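Local atomic coordinates of CELL division protein FTSZ (Haloferax volcanii, PDB entry 4B46), a protein that binds guanine nucleotide as a tubulin-like protein and controls cell shape, being essential for the rod-shaped cells that swim efficiently. Residues Phe19-Tyr22 / Asp23-Asn27; Ile50-Asp53 / Gln54-Leu57; Ser92-Val95 / His96-Asp99; Asn192-Gly195 / Val196-Gly199; Ser212-Asp215 / Ser216-Ile220. All coordinates share one frame; numbering follows the deposited sequence.

Interaction 1 (Phe19-Tyr22 / Asp23-Asn27)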
loop_
_atom_site.group_PDB
_atom_site.type_symbol
_atom_site.label_atom_id
_atom_site.label_comp_id
_atom_site.label_asym_id
_atom_site.label_seq_id
_atom_site.Cartn_x
_atom_site.Cartn_y
_atom_site.Cartn_z
ATOM N N PHE A 19 6.310 -3.450 -8.082
ATOM C CA PHE A 19 5.397 -4.520 -7.702
ATOM C C PHE A 19 5.252 -5.545 -8.824
ATOM O O PHE A 19 5.232 -6.755 -8.576
ATOM C CB PHE A 19 4.029 -3.946 -7.338
ATOM C CG PHE A 19 3.551 -4.368 -5.989
ATOM C CD1 PHE A 19 3.371 -5.709 -5.699
ATOM C CD2 PHE A 19 3.314 -3.432 -4.999
ATOM C CE1 PHE A 19 2.942 -6.111 -4.452
ATOM C CE2 PHE A 19 2.887 -3.826 -3.747
ATOM C CZ PHE A 19 2.699 -5.166 -3.474
ATOM N N VAL A 20 5.153 -5.057 -10.057
ATOM C CA VAL A 20 5.072 -5.941 -11.218
ATOM C C VAL A 20 6.322 -6.809 -11.334
ATOM O O VAL A 20 6.237 -8.004 -11.604
ATOM C CB VAL A 20 4.866 -5.151 -12.534
ATOM C CG1 VAL A 20 5.002 -6.071 -13.741
ATOM C CG2 VAL A 20 3.506 -4.469 -12.532
ATOM N N GLU A 21 7.488 -6.207 -11.118
ATOM C CA GLU A 21 8.752 -6.943 -11.197
ATOM C C GLU A 21 8.873 -7.988 -10.080
ATOM O O GLU A 21 9.325 -9.112 -10.305
ATOM C CB GLU A 21 9.934 -5.969 -11.155
ATOM C CG GLU A 21 11.301 -6.629 -11.166
ATOM C CD GLU A 21 12.410 -5.635 -10.865
ATOM O OE1 GLU A 21 12.524 -5.198 -9.698
ATOM O OE2 GLU A 21 13.163 -5.282 -11.797
ATOM N N TYR A 22 8.469 -7.602 -8.877
ATOM C CA TYR A 22 8.481 -8.490 -7.723
ATOM C C TYR A 22 7.580 -9.700 -7.956
ATOM O O TYR A 22 7.960 -10.847 -7.690
ATOM C CB TYR A 22 7.961 -7.713 -6.525
ATOM C CG TYR A 22 7.696 -8.531 -5.280
ATOM C CD1 TYR A 22 6.480 -9.176 -5.091
ATOM C CD2 TYR A 22 8.653 -8.625 -4.274
ATOM C CE1 TYR A 22 6.238 -9.920 -3.954
ATOM C CE2 TYR A 22 8.416 -9.362 -3.125
ATOM C CZ TYR A 22 7.210 -10.004 -2.973
ATOM O OH TYR A 22 6.966 -10.739 -1.841
ATOM N N ASP A 23 6.372 -9.410 -8.427
ATOM C CA ASP A 23 5.349 -10.411 -8.686
ATOM C C ASP A 23 5.815 -11.388 -9.755
ATOM O O ASP A 23 5.582 -12.593 -9.658
ATOM C CB ASP A 23 4.071 -9.710 -9.149
ATOM C CG ASP A 23 2.892 -10.646 -9.247
ATOM O OD1 ASP A 23 2.665 -11.418 -8.297
ATOM O OD2 ASP A 23 2.182 -10.600 -10.268
ATOM N N ARG A 24 6.480 -10.852 -10.773
ATOM C CA ARG A 24 6.999 -11.644 -11.880
ATOM C C ARG A 24 8.169 -12.535 -11.444
ATOM O O ARG A 24 8.235 -13.711 -11.812
ATOM C CB ARG A 24 7.424 -10.703 -13.015
ATOM C CG ARG A 24 7.666 -11.360 -14.357
ATOM C CD ARG A 24 7.632 -10.316 -15.472
ATOM N NE ARG A 24 6.310 -9.703 -15.604
ATOM C CZ ARG A 24 6.042 -8.637 -16.355
ATOM N NH1 ARG A 24 7.005 -8.045 -17.048
ATOM N NH2 ARG A 24 4.808 -8.159 -16.408
ATOM N N GLU A 25 9.084 -11.977 -10.651
ATOM C CA GLU A 25 10.253 -12.722 -10.169
ATOM C C GLU A 25 9.866 -13.923 -9.318
ATOM O O GLU A 25 10.569 -14.928 -9.292
ATOM C CB GLU A 25 11.170 -11.819 -9.331
ATOM C CG GLU A 25 12.019 -10.847 -10.125
ATOM C CD GLU A 25 12.770 -9.869 -9.232
ATOM O OE1 GLU A 25 12.514 -9.857 -8.007
ATOM O OE2 GLU A 25 13.612 -9.111 -9.757
ATOM N N ARG A 26 8.757 -13.797 -8.600
ATOM C CA ARG A 26 8.349 -14.820 -7.645
ATOM C C ARG A 26 7.160 -15.624 -8.135
ATOM O O ARG A 26 6.733 -16.563 -7.463
ATOM C CB ARG A 26 8.013 -14.173 -6.305
ATOM C CG ARG A 26 9.206 -13.486 -5.688
ATOM C CD ARG A 26 8.827 -12.616 -4.513
ATOM N NE ARG A 26 10.017 -12.174 -3.789
ATOM C CZ ARG A 26 10.888 -11.282 -4.251
ATOM N NH1 ARG A 26 10.708 -10.724 -5.444
ATOM N NH2 ARG A 26 11.941 -10.942 -3.517
ATOM N N ASN A 27 6.632 -15.253 -9.300
ATOM C CA ASN A 27 5.447 -15.903 -9.844
ATOM C C ASN A 27 4.352 -15.911 -8.786
ATOM O O ASN A 27 3.705 -16.930 -8.551
ATOM C CB ASN A 27 5.779 -17.333 -10.274
ATOM C CG ASN A 27 4.724 -17.928 -11.186
ATOM O OD1 ASN A 27 4.123 -17.226 -12.001
ATOM N ND2 ASN A 27 4.491 -19.230 -11.051
#
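Tyr-22 and Arg-26 face each other across one turn of helix 9-26, where i to i+4 backbone bonds run from Asp-23 N to Phe-19 O, Arg-24 N to Val-20 O, Glu-25 N to Glu-21 O and Arg-26 N to Tyr-22 O. Extended from CG to NE (chi2 169°), the arginine covers one face of the tyrosine ring. Its CD lies 3.6 Å from the ring centroid of Tyr-22, a CH-pi contact, and its guanidinium continues over the CD2-CE2 side with the two planes 10° apart; NH1 of Arg-26 comes to 3.2 Å from Tyr-22 CD2. The same NH1 reaches Glu-25 OE1 in a salt bridge whose hydrogen bond is weak. An alanine in place of Tyr-22 would remove the ring and is likely to leave the Arg-26 guanidinium without its flat support. Two residues earlier, CG1 of Val-20 sits over a face of the Arg-24 guanidinium, 3.4 Å from NH2 of Arg-24. The carboxylates of Glu-21 and Glu-25 approach without bonding and probably repel mildly. Asn-27 is the C-prime residue of the Schellman motif that ends the helix. Asp-23 turns its carboxylate to the amides of Ile-30 and Val-31, tying the helix to the start of strand 31-38 within the beta-alpha-beta unit; Val-20 packs on that strand, while Phe-19 and Tyr-22 lie against helix 179-198.

Interaction 2 (Ile50-Asp53 / Gln54-Leu57)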
loop_
_atom_site.group_PDB
_atom_site.type_symbol
_atom_site.label_atom_id
_atom_site.label_comp_id
_atom_site.label_asym_id
_atom_site.label_seq_id
_atom_site.Cartn_x
_atom_site.Cartn_y
_atom_site.Cartn_z
ATOM N N ILE A 50 5.289 -1.809 -16.836
ATOM C CA ILE A 50 3.893 -1.557 -17.139
ATOM C C ILE A 50 3.728 -1.387 -18.648
ATOM O O ILE A 50 4.432 -0.594 -19.261
ATOM C CB ILE A 50 3.397 -0.321 -16.371
ATOM C CG1 ILE A 50 3.530 -0.586 -14.864
ATOM C CG2 ILE A 50 1.969 0.024 -16.766
ATOM C CD1 ILE A 50 3.068 0.524 -13.977
ATOM N N PRO A 51 2.814 -2.161 -19.256
ATOM C CA PRO A 51 2.602 -2.104 -20.711
ATOM C C PRO A 51 2.323 -0.677 -21.193
ATOM O O PRO A 51 1.617 0.062 -20.512
ATOM C CB PRO A 51 1.366 -2.985 -20.919
ATOM C CG PRO A 51 1.359 -3.916 -19.750
ATOM C CD PRO A 51 1.898 -3.111 -18.598
ATOM N N LYS A 52 2.870 -0.300 -22.343
ATOM C CA LYS A 52 2.723 1.066 -22.851
ATOM C C LYS A 52 1.260 1.458 -23.005
ATOM O O LYS A 52 0.883 2.595 -22.754
ATOM C CB LYS A 52 3.461 1.240 -24.181
ATOM C CG LYS A 52 4.926 0.832 -24.130
ATOM C CD LYS A 52 5.676 1.284 -25.376
ATOM C CE LYS A 52 7.084 0.708 -25.412
ATOM N NZ LYS A 52 7.852 1.046 -24.184
ATOM N N ASP A 53 0.438 0.495 -23.401
ATOM C CA ASP A 53 -0.999 0.704 -23.529
ATOM C C ASP A 53 -1.701 0.895 -22.178
ATOM O O ASP A 53 -2.858 1.307 -22.135
ATOM C CB ASP A 53 -1.627 -0.465 -24.296
ATOM C CG ASP A 53 -0.975 -1.791 -23.960
ATOM O OD1 ASP A 53 0.042 -2.136 -24.602
ATOM O OD2 ASP A 53 -1.471 -2.484 -23.047
ATOM N N GLN A 54 -1.005 0.602 -21.081
ATOM C CA GLN A 54 -1.572 0.800 -19.743
ATOM C C GLN A 54 -0.939 1.991 -19.017
ATOM O O GLN A 54 -1.083 2.145 -17.799
ATOM C CB GLN A 54 -1.426 -0.471 -18.903
ATOM C CG GLN A 54 -1.783 -1.754 -19.639
ATOM C CD GLN A 54 -3.238 -2.139 -19.482
ATOM O OE1 GLN A 54 -4.129 -1.287 -19.500
ATOM N NE2 GLN A 54 -3.488 -3.431 -19.320
ATOM N N ARG A 55 -0.228 2.822 -19.771
ATOM C CA ARG A 55 0.304 4.077 -19.254
ATOM C C ARG A 55 -0.565 5.215 -19.771
ATOM O O ARG A 55 -0.604 5.463 -20.968
ATOM C CB ARG A 55 1.744 4.265 -19.724
ATOM C CG ARG A 55 2.706 3.207 -19.202
ATOM C CD ARG A 55 4.092 3.359 -19.812
ATOM N NE ARG A 55 4.829 2.103 -19.740
ATOM C CZ ARG A 55 6.117 1.962 -20.030
ATOM N NH1 ARG A 55 6.834 3.009 -20.411
ATOM N NH2 ARG A 55 6.689 0.769 -19.930
ATOM N N VAL A 56 -1.277 5.895 -18.880
ATOM C CA VAL A 56 -2.230 6.906 -19.310
ATOM C C VAL A 56 -1.752 8.301 -18.960
ATOM O O VAL A 56 -1.540 8.613 -17.790
ATOM C CB VAL A 56 -3.606 6.715 -18.649
ATOM C CG1 VAL A 56 -4.641 7.627 -19.312
ATOM C CG2 VAL A 56 -4.039 5.271 -18.729
ATOM N N LEU A 57 -1.595 9.133 -19.986
ATOM C CA LEU A 57 -1.279 10.543 -19.797
ATOM C C LEU A 57 -2.565 11.362 -19.717
ATOM O O LEU A 57 -3.363 11.364 -20.648
ATOM C CB LEU A 57 -0.416 11.043 -20.956
ATOM C CG LEU A 57 0.106 12.479 -20.893
ATOM C CD1 LEU A 57 1.079 12.633 -19.723
ATOM C CD2 LEU A 57 0.768 12.851 -22.223
HETATM O O HOH W 1 9.113 0.095 -21.587
#
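Gln-54 meets Pro-51 through both backbone and side chain. Its amide N donates to Pro-51 O at 2.7 Å, the donor standing well above the carbonyl plane. CG of Gln-54 lies beside the backbone N (chi1 -44°), which sets it 3.6 Å from Pro-51 CB, while its CB lies near CG2 of Ile-50. On another flank of the same methylene is the carboxylate of Asp-53, with OD2 3.5 Å from Gln-54 CG.

Arg-55 comes next, and its N closes a second turn bond, 3.2 Å to Lys-52 O. Its side chain runs extended from CG to NE and brings the guanidinium back to the start of the turn. There it grips one carbonyl oxygen side-on: NE of Arg-55 is 2.8 Å and NH2 2.7 Å from Ile-50 O, which lies in the guanidinium plane. This double hold fixes the rotation of the group. NH1 has a weak bond to Leu-44 O, and CG of Lys-52 covers one face. A water accepts from Arg-55 NH2 and, weakly, from Lys-52 NZ, joining two like charges whose nearest nitrogens, Lys-52 NZ and Arg-55 NH1, are 4.4 Å apart. A methionine at Arg-55 would probably leave Ile-50 O without either donor and the turn less firmly held.

Beyond it, Val-56 pairs through its backbone with Ala-36 and Asn-38. The arrangement is a short 3-10 turn leading into edge strand 55-57 of the Rossmann-like GTPase sheet, beside strand 31-38.

Interaction 3 (Ser92-Val95 / His96-Asp99)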
loop_
_atom_site.group_PDB
_atom_site.type_symbol
_atom_site.label_atom_id
_atom_site.label_comp_id
_atom_site.label_asym_id
_atom_site.label_seq_id
_atom_site.Cartn_x
_atom_site.Cartn_y
_atom_site.Cartn_z
ATOM N N SER A 92 -9.589 -2.471 -20.415
ATOM C CA SER A 92 -8.847 -3.592 -20.985
ATOM C C SER A 92 -8.483 -4.620 -19.909
ATOM O O SER A 92 -8.107 -5.753 -20.215
ATOM C CB SER A 92 -7.595 -3.093 -21.704
ATOM O OG SER A 92 -7.931 -2.130 -22.692
ATOM N N ILE A 93 -8.612 -4.214 -18.650
ATOM C CA ILE A 93 -8.376 -5.091 -17.506
ATOM C C ILE A 93 -9.488 -6.123 -17.340
ATOM O O ILE A 93 -10.663 -5.768 -17.339
ATOM C CB ILE A 93 -8.308 -4.262 -16.210
ATOM C CG1 ILE A 93 -7.036 -3.416 -16.189
ATOM C CG2 ILE A 93 -8.407 -5.154 -14.974
ATOM C CD1 ILE A 93 -6.948 -2.488 -14.996
ATOM N N PRO A 94 -9.122 -7.405 -17.181
ATOM C CA PRO A 94 -10.128 -8.431 -16.890
ATOM C C PRO A 94 -10.580 -8.310 -15.431
ATOM O O PRO A 94 -10.093 -9.030 -14.552
ATOM C CB PRO A 94 -9.364 -9.734 -17.111
ATOM C CG PRO A 94 -7.941 -9.385 -16.766
ATOM C CD PRO A 94 -7.750 -7.945 -17.164
ATOM N N VAL A 95 -11.503 -7.387 -15.184
ATOM C CA VAL A 95 -11.927 -7.058 -13.828
ATOM C C VAL A 95 -12.601 -8.231 -13.111
ATOM O O VAL A 95 -12.453 -8.379 -11.902
ATOM C CB VAL A 95 -12.823 -5.795 -13.808
ATOM C CG1 VAL A 95 -13.326 -5.500 -12.399
ATOM C CG2 VAL A 95 -12.049 -4.595 -14.355
ATOM N N HIS A 96 -13.314 -9.081 -13.851
ATOM C CA HIS A 96 -13.930 -10.263 -13.253
ATOM C C HIS A 96 -12.896 -11.202 -12.630
ATOM O O HIS A 96 -13.243 -12.076 -11.837
ATOM C CB HIS A 96 -14.778 -11.032 -14.273
ATOM C CG HIS A 96 -15.995 -10.292 -14.734
ATOM N ND1 HIS A 96 -16.966 -9.840 -13.867
ATOM C CD2 HIS A 96 -16.398 -9.925 -15.973
ATOM C CE1 HIS A 96 -17.911 -9.219 -14.550
ATOM N NE2 HIS A 96 -17.592 -9.259 -15.830
ATOM N N GLU A 97 -11.626 -11.020 -12.981
ATOM C CA GLU A 97 -10.582 -11.910 -12.480
ATOM C C GLU A 97 -9.782 -11.312 -11.329
ATOM O O GLU A 97 -8.762 -11.873 -10.934
ATOM C CB GLU A 97 -9.637 -12.333 -13.610
ATOM C CG GLU A 97 -10.297 -13.204 -14.685
ATOM C CD GLU A 97 -9.447 -13.334 -15.940
ATOM O OE1 GLU A 97 -8.224 -13.074 -15.873
ATOM O OE2 GLU A 97 -10.005 -13.690 -16.999
ATOM N N VAL A 98 -10.231 -10.182 -10.788
ATOM C CA VAL A 98 -9.534 -9.595 -9.645
ATOM C C VAL A 98 -10.383 -9.594 -8.379
ATOM O O VAL A 98 -11.613 -9.507 -8.435
ATOM C CB VAL A 98 -9.005 -8.153 -9.931
ATOM C CG1 VAL A 98 -8.347 -8.087 -11.299
ATOM C CG2 VAL A 98 -10.121 -7.129 -9.829
ATOM N N ASP A 99 -9.705 -9.704 -7.241
ATOM C CA ASP A 99 -10.339 -9.661 -5.927
ATOM C C ASP A 99 -10.547 -8.232 -5.439
ATOM O O ASP A 99 -11.477 -7.957 -4.678
ATOM C CB ASP A 99 -9.482 -10.420 -4.907
ATOM C CG ASP A 99 -9.341 -11.884 -5.253
ATOM O OD1 ASP A 99 -10.378 -12.514 -5.550
ATOM O OD2 ASP A 99 -8.204 -12.395 -5.256
#
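Pro-94 and Glu-97 meet through backbone and side chain together. The amide N of Glu-97 donates to Pro-94 O at 3.0 Å, from above the carbonyl plane, and the glutamate side chain folds back over the proline. With CG beside the backbone N (chi1 -66°) and the chain extended beyond it, the carboxylate reaches the pyrrolidine ring, where OE1 of Glu-97 lies 3.7 Å from Pro-94 CB and only slightly farther from CG. These are van der Waals contacts.

One residue on, Val-98 N donates to Val-95 O at 3.1 Å, a nearly straight bond (166° at the hydrogen) whose donor again stands above the carbonyl plane. CG2 of Val-98 comes to 3.4 Å from the same Val-95 O. The two valine side chains touch only loosely, CG1 of Val-95 being 4.4 Å from CG2 of Val-98, while CG1 of Val-98 leans toward Pro-94 O.

Successive i to i+3 bonds of this sort define a short 3-10 turn, here on the connection from helix 83-90 to strand 100-106 of the GTPase domain. It is entered through an inverse gamma turn centred on Pro-94, with a weak bond from Val-95 N to Ile-93 O.

Farther out, the charged end of Glu-97 is held by a salt bridge from its OE1 to NE of Arg-32, whose side chain also packs on Pro-94 and Val-98. The carbonyl of Glu-97 accepts from the Lys-2 side chain. Ile-93 points its side chain onto Ala-33 and Val-35 of strand 31-38, and Val-95 packs against Tyr-127 and Glu-129.

Interaction 4 (Asn192-Gly195 / Val196-Gly199)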
loop_
_atom_site.group_PDB
_atom_site.type_symbol
_atom_site.label_atom_id
_atom_site.label_comp_id
_atom_site.label_asym_id
_atom_site.label_seq_id
_atom_site.Cartn_x
_atom_site.Cartn_y
_atom_site.Cartn_z
ATOM N N ASN A 192 8.291 -5.534 -0.668
ATOM C CA ASN A 192 8.535 -6.757 0.098
ATOM C C ASN A 192 7.470 -6.988 1.156
ATOM O O ASN A 192 7.108 -8.117 1.456
ATOM C CB ASN A 192 9.908 -6.717 0.774
ATOM C CG ASN A 192 11.042 -6.985 -0.193
ATOM O OD1 ASN A 192 10.875 -7.703 -1.177
ATOM N ND2 ASN A 192 12.211 -6.411 0.087
ATOM N N ARG A 193 6.978 -5.901 1.727
ATOM C CA ARG A 193 5.996 -5.975 2.793
ATOM C C ARG A 193 4.607 -6.249 2.262
ATOM O O ARG A 193 3.964 -7.216 2.677
ATOM C CB ARG A 193 6.028 -4.697 3.631
ATOM C CG ARG A 193 7.251 -4.673 4.538
ATOM C CD ARG A 193 7.617 -3.286 5.059
ATOM N NE ARG A 193 8.643 -3.451 6.087
ATOM C CZ ARG A 193 9.917 -3.706 5.817
ATOM N NH1 ARG A 193 10.325 -3.778 4.554
ATOM N NH2 ARG A 193 10.778 -3.878 6.806
ATOM N N PHE A 194 4.139 -5.408 1.343
ATOM C CA PHE A 194 2.812 -5.613 0.775
ATOM C C PHE A 194 2.771 -6.803 -0.178
ATOM O O PHE A 194 1.719 -7.423 -0.379
ATOM C CB PHE A 194 2.299 -4.328 0.122
ATOM C CG PHE A 194 2.048 -3.222 1.111
ATOM C CD1 PHE A 194 0.920 -3.244 1.914
ATOM C CD2 PHE A 194 2.952 -2.178 1.259
ATOM C CE1 PHE A 194 0.690 -2.248 2.845
ATOM C CE2 PHE A 194 2.733 -1.178 2.191
ATOM C CZ PHE A 194 1.594 -1.205 2.976
ATOM N N GLY A 195 3.914 -7.140 -0.758
ATOM C CA GLY A 195 3.991 -8.323 -1.595
ATOM C C GLY A 195 3.794 -9.598 -0.786
ATOM O O GLY A 195 3.204 -10.564 -1.267
ATOM N N VAL A 196 4.296 -9.619 0.444
ATOM C CA VAL A 196 4.120 -10.817 1.269
ATOM C C VAL A 196 2.667 -10.920 1.701
ATOM O O VAL A 196 2.078 -12.000 1.661
ATOM C CB VAL A 196 5.066 -10.847 2.494
ATOM C CG1 VAL A 196 4.599 -11.878 3.521
ATOM C CG2 VAL A 196 6.474 -11.168 2.052
ATOM N N LEU A 197 2.084 -9.786 2.082
ATOM C CA LEU A 197 0.693 -9.758 2.519
ATOM C C LEU A 197 -0.282 -10.237 1.441
ATOM O O LEU A 197 -1.166 -11.051 1.708
ATOM C CB LEU A 197 0.293 -8.349 2.958
ATOM C CG LEU A 197 -1.208 -8.160 3.205
ATOM C CD1 LEU A 197 -1.695 -8.986 4.416
ATOM C CD2 LEU A 197 -1.558 -6.695 3.372
ATOM N N PHE A 198 -0.128 -9.721 0.225
ATOM C CA PHE A 198 -1.115 -9.969 -0.829
ATOM C C PHE A 198 -0.836 -11.263 -1.578
ATOM O O PHE A 198 -1.602 -11.668 -2.457
ATOM C CB PHE A 198 -1.179 -8.781 -1.797
ATOM C CG PHE A 198 -1.834 -7.560 -1.208
ATOM C CD1 PHE A 198 -3.134 -7.620 -0.734
ATOM C CD2 PHE A 198 -1.156 -6.353 -1.140
ATOM C CE1 PHE A 198 -3.747 -6.499 -0.189
ATOM C CE2 PHE A 198 -1.757 -5.232 -0.596
ATOM C CZ PHE A 198 -3.048 -5.303 -0.117
ATOM N N GLY A 199 0.270 -11.909 -1.230
ATOM C CA GLY A 199 0.693 -13.110 -1.917
ATOM C C GLY A 199 -0.229 -14.278 -1.665
ATOM O O GLY A 199 0.040 -15.405 -2.046
#
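Phe-198 packs beside Phe-194, one helical turn earlier, with the two side chains pointing the same way. From the backbone outward, CB of Phe-198 sits 3.5 Å from Phe-194 O, the carbonyl that also accepts from Phe-198 N at 3.0 Å. CG lies slightly farther from that oxygen. Because CG stands beside the backbone N (chi1 -72°), the ring folds back along the helix, and CD2 of Phe-198 comes within 3.2 Å of Phe-194 O. CE2, next along the ring, leaves the carbonyl and meets the neighbouring aromatic, 4.2 Å from Phe-194 CD1. On the opposite ring edge, CE1 of Phe-198 approaches Ile-219 of helix 216-223; the ring also packs on Met-1 and Ile-30.

These residues lie in the C-terminal part of helix 179-198, the long helix that in the tubulin/FtsZ family joins the GTPase and C-terminal domains. Its backbone bonds include Leu-197 N to Arg-193 O, 3.2 Å, and a weaker pair from Val-196 N to Asn-192 O and Arg-193 O. CD2 of Leu-197 covers one face of the Phe-198 ring near its rim and lies 4.5 Å from Phe-194 CD1, so the three apolar groups form one patch. Val-196 leans back instead, its CG2 3.2 Å from Asn-192 O. Around them, Phe-194 reaches Phe-19 of helix 9-26 and Val-231, while Val-196 and Leu-197 pack on Val-343 of strand 339-347.

Interaction 5 (Ser212-Asp215 / Ser216-Ile220)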
loop_
_atom_site.group_PDB
_atom_site.type_symbol
_atom_site.label_atom_id
_atom_site.label_comp_id
_atom_site.label_asym_id
_atom_site.label_seq_id
_atom_site.Cartn_x
_atom_site.Cartn_y
_atom_site.Cartn_z
ATOM N N SER A 212 -3.303 -23.939 7.745
ATOM C CA SER A 212 -4.282 -23.454 6.781
ATOM C C SER A 212 -3.792 -22.198 6.053
ATOM O O SER A 212 -3.158 -21.327 6.646
ATOM C CB SER A 212 -5.627 -23.194 7.464
ATOM O OG SER A 212 -6.649 -22.975 6.507
ATOM N N VAL A 213 -4.101 -22.123 4.763
ATOM C CA VAL A 213 -3.592 -21.077 3.886
ATOM C C VAL A 213 -4.463 -19.825 3.942
ATOM O O VAL A 213 -5.687 -19.915 3.985
ATOM C CB VAL A 213 -3.493 -21.595 2.429
ATOM C CG1 VAL A 213 -3.014 -20.498 1.478
ATOM C CG2 VAL A 213 -2.572 -22.806 2.362
ATOM N N VAL A 214 -3.821 -18.660 3.964
ATOM C CA VAL A 214 -4.534 -17.393 3.966
ATOM C C VAL A 214 -5.181 -17.178 2.611
ATOM O O VAL A 214 -4.501 -17.204 1.587
ATOM C CB VAL A 214 -3.583 -16.193 4.217
ATOM C CG1 VAL A 214 -4.311 -14.866 3.992
ATOM C CG2 VAL A 214 -2.998 -16.244 5.610
ATOM N N ASP A 215 -6.489 -16.950 2.597
ATOM C CA ASP A 215 -7.154 -16.625 1.341
ATOM C C ASP A 215 -7.521 -15.144 1.283
ATOM O O ASP A 215 -7.409 -14.433 2.280
ATOM C CB ASP A 215 -8.367 -17.532 1.094
ATOM C CG ASP A 215 -9.354 -17.521 2.236
ATOM O OD1 ASP A 215 -9.603 -16.446 2.818
ATOM O OD2 ASP A 215 -9.891 -18.597 2.559
ATOM N N SER A 216 -7.947 -14.688 0.111
ATOM C CA SER A 216 -8.318 -13.290 -0.098
ATOM C C SER A 216 -9.433 -12.833 0.840
ATOM O O SER A 216 -9.459 -11.676 1.277
ATOM C CB SER A 216 -8.753 -13.076 -1.552
ATOM O OG SER A 216 -7.828 -13.676 -2.438
ATOM N N SER A 217 -10.364 -13.741 1.127
ATOM C CA SER A 217 -11.463 -13.440 2.033
ATOM C C SER A 217 -10.968 -12.933 3.381
ATOM O O SER A 217 -11.527 -11.993 3.951
ATOM C CB SER A 217 -12.340 -14.675 2.236
ATOM O OG SER A 217 -13.654 -14.403 1.792
ATOM N N GLU A 218 -9.913 -13.554 3.885
ATOM C CA GLU A 218 -9.364 -13.165 5.174
ATOM C C GLU A 218 -8.770 -11.766 5.146
ATOM O O GLU A 218 -8.838 -11.032 6.131
ATOM C CB GLU A 218 -8.321 -14.184 5.641
ATOM C CG GLU A 218 -8.925 -15.533 5.997
ATOM C CD GLU A 218 -7.929 -16.454 6.650
ATOM O OE1 GLU A 218 -7.165 -17.112 5.917
ATOM O OE2 GLU A 218 -7.907 -16.517 7.896
ATOM N N ILE A 219 -8.171 -11.405 4.020
ATOM C CA ILE A 219 -7.603 -10.075 3.872
ATOM C C ILE A 219 -8.725 -9.059 3.751
ATOM O O ILE A 219 -8.720 -8.026 4.426
ATOM C CB ILE A 219 -6.689 -9.986 2.640
ATOM C CG1 ILE A 219 -5.447 -10.855 2.854
ATOM C CG2 ILE A 219 -6.299 -8.528 2.355
ATOM C CD1 ILE A 219 -4.606 -11.027 1.608
ATOM N N ILE A 220 -9.695 -9.365 2.895
ATOM C CA ILE A 220 -10.820 -8.468 2.674
ATOM C C ILE A 220 -11.585 -8.233 3.979
ATOM O O ILE A 220 -11.932 -7.099 4.325
ATOM C CB ILE A 220 -11.742 -9.033 1.565
ATOM C CG1 ILE A 220 -11.018 -8.937 0.219
ATOM C CG2 ILE A 220 -13.081 -8.305 1.527
ATOM C CD1 ILE A 220 -11.702 -9.671 -0.899
#
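Asp-215 and Glu-218 exchange hydrogen bonds at the start of helix 216-223. The firmer one runs from Glu-218 N to Asp-215 OD1, 3.1 Å, and meets the oxygen nearly along its C-O bond. The aspartate can reach it because CG lies between the backbone N and the carbonyl carbon (chi1 55°), which swings the carboxylate forward over the first turn. Glu-218 N also bonds weakly to Asp-215 O, so this amide is shared between two acceptors of one residue. In return, the glutamate side chain extends back and its OE1 accepts weakly from Asp-215 N at 3.4 Å. Beside them, Ser-216 OG is hydrogen-bonded to Asp-99 OD2.

Electrostatics are mixed. OD1 of Asp-215 and OE1 of Glu-218 are 4.0 Å apart, a like-charge approach that is probably eased by the amides between them and by the positive end of the helix dipole. Glu-218 also packs against Arg-328 of strand 326-333.

Van der Waals contacts fill in the rest. CB of Ser-217 lies 3.3 Å from Asp-215 OD1, and CG of Glu-218 is 3.4 Å from that same oxygen. OE1 of Glu-218 touches CA of Val-214 at 3.3 Å. On the buried flank, CG1 of Val-214 meets CG1 of Ile-219 at 4.3 Å, both side chains resting on Tyr-332.

Reciprocal bonding between the N-cap residue and the third residue of the helix is a capping box, with Asp-215 as N-cap; here it starts a short helix of the C-terminal domain, after a segment paired through its backbone with Asp-331.

In the fold
Interactions 1 and 4 are partly buried and belong to two helices that pack on each other: Phe-19 and Tyr-22 of helix 9-26 meet Asn-192, Phe-194 and Gly-195 of helix 179-198, joining the GTPase domain to the C-terminal domain. Interaction 4 lies nearest the chain's centre and is mainly apolar; interaction 1 turns a charged side outward. Interactions 2 and 3 are surface turns leading into strands of the GTPase sheet, one built on an arginine-carbonyl grip, the other on backbone bonds around a proline. Interaction 5, a helix start that is also partly buried, touches interaction 4 through Ile-219 and interaction 3 through a probable hydrogen bond between Ser-216 OG and Asp-99 OD2.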